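Long-range contacts in flavodoxin (Lactobacillus reuteri, PDB 5VEG), which binds flavin mononucleotide and probably serves as a low-potential electron donor to redox enzymes, in association with a bacterial microcompartment for 1,2-propanediol utilization: residues 31-37 and 60-66; 83-87 and 115-119. All coordinates share one frame; numbering follows the deposited sequence.

Overall arrangement
Both contacts lie in one parallel five-stranded sheet of strand order 2-1-3-4-5: contact 1 pairs edge strand 60-66 with 31-38, and contact 2 pairs 80-85 with 113-120. Their centres are 14 Å apart, yet they touch, because strands 31-38 and 80-85 are neighbours. V36 O lies 2.9 Å from C84 N, a probable hydrogen bond, and V36 CG2 packs on V83 CG2 at 3.7 Å. Contact 2 is wholly buried near the middle of the chain and reaches flavin mononucleotide directly through Y86, T87 and S119. Contact 1 is only partly buried; its Y37 side chain stays about 7 Å from the flavin mononucleotide, measured between nearest atoms.

Contact 1 of 2, residues 31-37 and 60-66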
loop_
_atom_site.group_PDB
_atom_site.type_symbol
_atom_site.label_atom_id
_atom_site.label_comp_id
_atom_site.label_asym_id
_atom_site.label_seq_id
_atom_site.Cartn_x
_atom_site.Cartn_y
_atom_site.Cartn_z
ATOM N N LEU A 31 3.112 -14.794 -10.510
ATOM C CA LEU A 31 3.302 -13.548 -9.775
ATOM C C LEU A 31 2.856 -13.672 -8.324
ATOM O O LEU A 31 1.819 -14.272 -8.025
ATOM C CB LEU A 31 2.546 -12.396 -10.442
ATOM C CG LEU A 31 3.168 -11.832 -11.712
ATOM C CD1 LEU A 31 2.339 -10.667 -12.259
ATOM C CD2 LEU A 31 4.596 -11.405 -11.457
ATOM N N THR A 32 3.651 -13.091 -7.426
ATOM C CA THR A 32 3.325 -12.990 -6.015
ATOM C C THR A 32 3.204 -11.521 -5.612
ATOM O O THR A 32 3.788 -10.631 -6.243
ATOM C CB THR A 32 4.393 -13.665 -5.143
ATOM O OG1 THR A 32 5.646 -13.011 -5.357
ATOM C CG2 THR A 32 4.532 -15.145 -5.510
ATOM N N ALA A 33 2.444 -11.282 -4.545
ATOM C CA ALA A 33 2.260 -9.954 -3.989
ATOM C C ALA A 33 2.128 -10.067 -2.481
ATOM O O ALA A 33 1.610 -11.055 -1.957
ATOM C CB ALA A 33 1.025 -9.247 -4.561
ATOM N N HIS A 34 2.618 -9.050 -1.789
ATOM C CA HIS A 34 2.410 -8.908 -0.357
ATOM C C HIS A 34 1.757 -7.553 -0.110
ATOM O O HIS A 34 2.306 -6.520 -0.505
ATOM C CB HIS A 34 3.733 -9.047 0.399
ATOM C CG HIS A 34 3.565 -9.422 1.839
ATOM N ND1 HIS A 34 4.418 -10.287 2.494
ATOM C CD2 HIS A 34 2.645 -9.035 2.754
ATOM C CE1 HIS A 34 4.031 -10.415 3.751
ATOM N NE2 HIS A 34 2.955 -9.669 3.934
ATOM N N VAL A 35 0.575 -7.563 0.511
ATOM C CA VAL A 35 -0.145 -6.345 0.890
ATOM C C VAL A 35 -0.085 -6.216 2.401
ATOM O O VAL A 35 -0.584 -7.086 3.126
ATOM C CB VAL A 35 -1.605 -6.359 0.404
ATOM C CG1 VAL A 35 -2.340 -5.126 0.897
ATOM C CG2 VAL A 35 -1.666 -6.441 -1.114
ATOM N N VAL A 36 0.523 -5.145 2.891
ATOM C CA VAL A 36 0.477 -4.864 4.318
ATOM C C VAL A 36 -0.448 -3.678 4.548
ATOM O O VAL A 36 -0.554 -2.768 3.718
ATOM C CB VAL A 36 1.867 -4.608 4.937
ATOM C CG1 VAL A 36 2.763 -5.860 4.779
ATOM C CG2 VAL A 36 2.519 -3.392 4.321
ATOM N N TYR A 37 -1.127 -3.689 5.692
ATOM C CA TYR A 37 -2.013 -2.587 6.040
ATOM C C TYR A 37 -1.734 -2.134 7.460
ATOM O O TYR A 37 -1.257 -2.906 8.303
ATOM C CB TYR A 37 -3.508 -2.960 5.892
ATOM C CG TYR A 37 -3.952 -4.112 6.779
ATOM C CD1 TYR A 37 -4.416 -3.887 8.077
ATOM C CD2 TYR A 37 -3.904 -5.424 6.315
ATOM C CE1 TYR A 37 -4.804 -4.944 8.887
ATOM C CE2 TYR A 37 -4.295 -6.478 7.112
ATOM C CZ TYR A 37 -4.737 -6.236 8.390
ATOM O OH TYR A 37 -5.126 -7.295 9.169
ATOM N N VAL A 60 -2.730 -13.523 -9.209
ATOM C CA VAL A 60 -1.569 -13.244 -8.377
ATOM C C VAL A 60 -1.762 -13.993 -7.066
ATOM O O VAL A 60 -2.873 -14.033 -6.527
ATOM C CB VAL A 60 -1.409 -11.723 -8.152
ATOM C CG1 VAL A 60 -0.270 -11.423 -7.188
ATOM C CG2 VAL A 60 -1.177 -11.025 -9.473
ATOM N N LYS A 61 -0.698 -14.613 -6.561
ATOM C CA LYS A 61 -0.759 -15.208 -5.232
ATOM C C LYS A 61 -0.378 -14.137 -4.221
ATOM O O LYS A 61 0.730 -13.592 -4.284
ATOM C CB LYS A 61 0.136 -16.441 -5.110
ATOM C CG LYS A 61 -0.090 -17.463 -6.214
ATOM C CD LYS A 61 1.216 -17.941 -6.837
ATOM C CE LYS A 61 0.973 -18.380 -8.271
ATOM N NZ LYS A 61 1.093 -17.191 -9.161
ATOM N N VAL A 62 -1.304 -13.832 -3.307
ATOM C CA VAL A 62 -1.235 -12.654 -2.450
ATOM C C VAL A 62 -1.044 -13.087 -1.005
ATOM O O VAL A 62 -1.792 -13.928 -0.497
ATOM C CB VAL A 62 -2.502 -11.787 -2.572
ATOM C CG1 VAL A 62 -2.448 -10.624 -1.566
ATOM C CG2 VAL A 62 -2.677 -11.262 -3.985
ATOM N N THR A 63 -0.063 -12.488 -0.343
ATOM C CA THR A 63 0.044 -12.518 1.107
ATOM C C THR A 63 -0.443 -11.179 1.653
ATOM O O THR A 63 -0.099 -10.122 1.111
ATOM C CB THR A 63 1.490 -12.771 1.538
ATOM O OG1 THR A 63 2.005 -13.903 0.824
ATOM C CG2 THR A 63 1.573 -13.029 3.035
ATOM N N GLU A 64 -1.254 -11.227 2.703
ATOM C CA GLU A 64 -1.782 -10.027 3.335
ATOM C C GLU A 64 -1.456 -10.084 4.817
ATOM O O GLU A 64 -1.693 -11.109 5.461
ATOM C CB GLU A 64 -3.298 -9.904 3.126
ATOM C CG GLU A 64 -3.890 -8.601 3.671
ATOM C CD GLU A 64 -5.396 -8.451 3.427
ATOM O OE1 GLU A 64 -6.043 -9.394 2.928
ATOM O OE2 GLU A 64 -5.935 -7.373 3.741
ATOM N N SER A 65 -0.916 -8.995 5.361
ATOM C CA SER A 65 -0.611 -8.975 6.788
ATOM C C SER A 65 -0.727 -7.556 7.326
ATOM O O SER A 65 -0.736 -6.584 6.570
ATOM C CB SER A 65 0.791 -9.542 7.064
ATOM O OG SER A 65 1.765 -8.867 6.292
ATOM N N GLU A 66 -0.833 -7.447 8.645
ATOM C CA GLU A 66 -0.824 -6.149 9.310
ATOM C C GLU A 66 0.613 -5.671 9.498
ATOM O O GLU A 66 1.534 -6.470 9.704
ATOM C CB GLU A 66 -1.532 -6.229 10.666
ATOM C CG GLU A 66 -1.831 -4.868 11.326
ATOM C CD GLU A 66 -0.757 -4.469 12.314
ATOM O OE1 GLU A 66 -0.428 -3.272 12.382
ATOM O OE2 GLU A 66 -0.218 -5.359 13.015
HETATM O O HOH W 1 2.581 -13.868 -1.610
#
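A chi1 of -158° in H34 swings CG away from the backbone N, and 54° in S65 sets OG between its own backbone N and carbonyl carbon, which brings imidazole and hydroxyl together on the same face of the sheet. NE2 of H34 lies 2.8 Å from OG of S65 in a hydrogen bond whose direction is open, and OG is bonded as well to T70. The methyl CG2 of T63 lies over one face of the imidazole, offset toward the rim, 3.8 Å from its centroid and 17° off the ring normal, a CH-pi contact; the ring also meets F75. On the other face of the sheet, the phenol of Y37 crosses E66 at about a right angle, with CA of E66 4.0 Å over the ring centre, a second CH-pi contact.

The backbones run parallel and bond in regular alternation from K61 N to L31 O through to Y37 N to S65 O. T63 N to A33 O and V35 N to T63 O are both 2.7 Å. L31 O is gripped twice, since the bent chain of K61 brings NZ to 3.2 Å from it, above the carbonyl plane. Substituting an alanine for H34 would probably cost S65 OG its imidazole partner and leave the T63 methyl and F75 without the ring they pack against. The chemistry thus implies an edge strand held by backbone bonds along its length, with K61 NZ to L31 O and H34 NE2 with S65 OG adding side-chain bonds.

Contact 2 of 2, residues 83-87 and 115-119; sequences VCAYT and GVAGS. With FMN (flavin mononucleotide), chain D.
Hydrogen bonds between the backbones of V83-A85 and G115-A117 set the parallel pairing, with strand axes 18° apart. A117 N gives the straight bond, 3.0 Å to V83 O with 170° at the hydrogen. A85 N reaches A117 O at 3.3 Å in the carbonyl plane, whereas V83 N to G115 O is weak. A CA-H...O contact from C84 CA to A117 O, 3.1 Å, adds to this.

Apolar contact is sparse: C84 SG meets A117 CB at 4.2 Å, both packed on V47 of helix 43-56. A CB at G118 would come 2.9 Å from A85 O, and a side chain there would probably clash.

Past the paired residues, T87 and S119 reach the flavin mononucleotide. Its ribityl O2' donates to T87 O at 2.7 Å, and O4' to S119 OG at 2.8 Å; with OG anti to the backbone N (chi1 160°), S119 also bonds L155 O. CG2 of T87 lies 3.4 Å from the flavin N3, while the T87 hydroxyl bonds T131 N.

Cofactor binding at the C-terminal ends of parallel strands is characteristic of the flavodoxin-like fold, and here the beta-alpha-beta unit of strand 80-85, helix 98-105 and strand 113-120 supplies part of that pocket.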
loop_
_atom_site.group_PDB
_atom_site.type_symbol
_atom_site.label_atom_id
_atom_site.label_comp_id
_atom_site.label_asym_id
_atom_site.label_seq_id
_atom_site.Cartn_x
_atom_site.Cartn_y
_atom_site.Cartn_z
ATOM N N VAL A 83 1.499 -1.112 0.315
ATOM C CA VAL A 83 1.190 -0.629 1.664
ATOM C C VAL A 83 -0.121 0.155 1.629
ATOM O O VAL A 83 -0.292 1.069 0.811
ATOM C CB VAL A 83 2.323 0.247 2.234
ATOM C CG1 VAL A 83 1.958 0.751 3.616
ATOM C CG2 VAL A 83 3.663 -0.539 2.292
ATOM N N CYS A 84 -1.038 -0.193 2.526
ATOM C CA CYS A 84 -2.292 0.527 2.705
ATOM C C CYS A 84 -2.330 1.015 4.147
ATOM O O CYS A 84 -2.457 0.205 5.065
ATOM C CB CYS A 84 -3.499 -0.362 2.396
ATOM S SG CYS A 84 -3.544 -1.087 0.722
ATOM N N ALA A 85 -2.226 2.327 4.367
ATOM C CA ALA A 85 -2.068 2.809 5.733
ATOM C C ALA A 85 -2.736 4.162 5.925
ATOM O O ALA A 85 -2.766 4.994 5.014
ATOM C CB ALA A 85 -0.595 2.927 6.128
ATOM N N TYR A 86 -3.218 4.388 7.149
ATOM C CA TYR A 86 -3.931 5.615 7.483
ATOM C C TYR A 86 -2.953 6.741 7.805
ATOM O O TYR A 86 -1.740 6.539 7.939
ATOM C CB TYR A 86 -4.864 5.391 8.680
ATOM C CG TYR A 86 -4.131 5.021 9.962
ATOM C CD1 TYR A 86 -3.594 6.004 10.795
ATOM C CD2 TYR A 86 -3.973 3.684 10.336
ATOM C CE1 TYR A 86 -2.912 5.659 11.981
ATOM C CE2 TYR A 86 -3.295 3.331 11.507
ATOM C CZ TYR A 86 -2.769 4.320 12.321
ATOM O OH TYR A 86 -2.095 3.971 13.477
ATOM N N THR A 87 -3.514 7.940 7.946
ATOM C CA THR A 87 -2.836 9.126 8.437
ATOM C C THR A 87 -3.571 9.608 9.688
ATOM O O THR A 87 -4.805 9.558 9.749
ATOM C CB THR A 87 -2.820 10.229 7.366
ATOM O OG1 THR A 87 -2.193 9.741 6.164
ATOM C CG2 THR A 87 -2.073 11.444 7.872
ATOM N N GLY A 115 2.972 -0.230 -5.049
ATOM C CA GLY A 115 1.864 0.711 -5.096
ATOM C C GLY A 115 1.490 1.054 -3.675
ATOM O O GLY A 115 1.686 0.253 -2.757
ATOM N N VAL A 116 0.986 2.264 -3.476
ATOM C CA VAL A 116 0.594 2.696 -2.140
ATOM C C VAL A 116 -0.830 3.233 -2.203
ATOM O O VAL A 116 -1.218 3.898 -3.173
ATOM C CB VAL A 116 1.572 3.747 -1.559
ATOM C CG1 VAL A 116 1.131 4.145 -0.168
ATOM C CG2 VAL A 116 2.997 3.186 -1.460
ATOM N N ALA A 117 -1.625 2.905 -1.185
ATOM C CA ALA A 117 -3.002 3.367 -1.123
ATOM C C ALA A 117 -3.332 3.701 0.325
ATOM O O ALA A 117 -2.638 3.275 1.252
ATOM C CB ALA A 117 -3.969 2.314 -1.704
ATOM N N GLY A 118 -4.391 4.481 0.529
ATOM C CA GLY A 118 -4.761 4.832 1.882
ATOM C C GLY A 118 -6.172 5.366 1.963
ATOM O O GLY A 118 -6.682 5.969 1.015
ATOM N N SER A 119 -6.805 5.113 3.097
ATOM C CA SER A 119 -8.046 5.787 3.450
ATOM C C SER A 119 -7.714 6.839 4.499
ATOM O O SER A 119 -6.997 6.555 5.466
ATOM C CB SER A 119 -9.088 4.803 3.991
ATOM O OG SER A 119 -10.077 5.491 4.749
HETATM N N1 FMN D . -6.811 11.550 7.887
HETATM C C2 FMN D . -5.945 12.183 7.020
HETATM O O2 FMN D . -5.996 11.927 5.820
HETATM N N3 FMN D . -5.037 13.107 7.491
HETATM C C4 FMN D . -4.983 13.411 8.836
HETATM O O4 FMN D . -4.160 14.232 9.226
HETATM C C4A FMN D . -5.857 12.783 9.725
HETATM N N5 FMN D . -5.825 13.069 11.079
HETATM C C5A FMN D . -6.710 12.414 11.927
HETATM C C6 FMN D . -6.707 12.683 13.301
HETATM C C7 FMN D . -7.602 12.023 14.151
HETATM C C7M FMN D . -7.607 12.307 15.629
HETATM C C8 FMN D . -8.508 11.105 13.633
HETATM C C8M FMN D . -9.472 10.402 14.549
HETATM C C9 FMN D . -8.522 10.836 12.267
HETATM C C9A FMN D . -7.616 11.483 11.427
HETATM N N10 FMN D . -7.636 11.194 10.081
HETATM C C10 FMN D . -6.771 11.851 9.234
HETATM C "C1'" FMN D . -8.661 10.237 9.549
HETATM C "C2'" FMN D . -8.269 8.773 9.399
HETATM O "O2'" FMN D . -7.121 8.697 8.594
HETATM C "C3'" FMN D . -9.432 8.149 8.650
HETATM O "O3'" FMN D . -10.596 8.098 9.454
HETATM C "C4'" FMN D . -9.124 6.752 8.150
HETATM O "O4'" FMN D . -10.219 6.309 7.390
HETATM C "C5'" FMN D . -8.944 5.794 9.315
HETATM O "O5'" FMN D . -8.478 4.580 8.765
HETATM P P FMN D . -8.574 3.206 9.602
HETATM O O1P FMN D . -10.038 2.885 9.803
HETATM O O2P FMN D . -7.925 2.133 8.745
HETATM O O3P FMN D . -7.922 3.364 10.942
#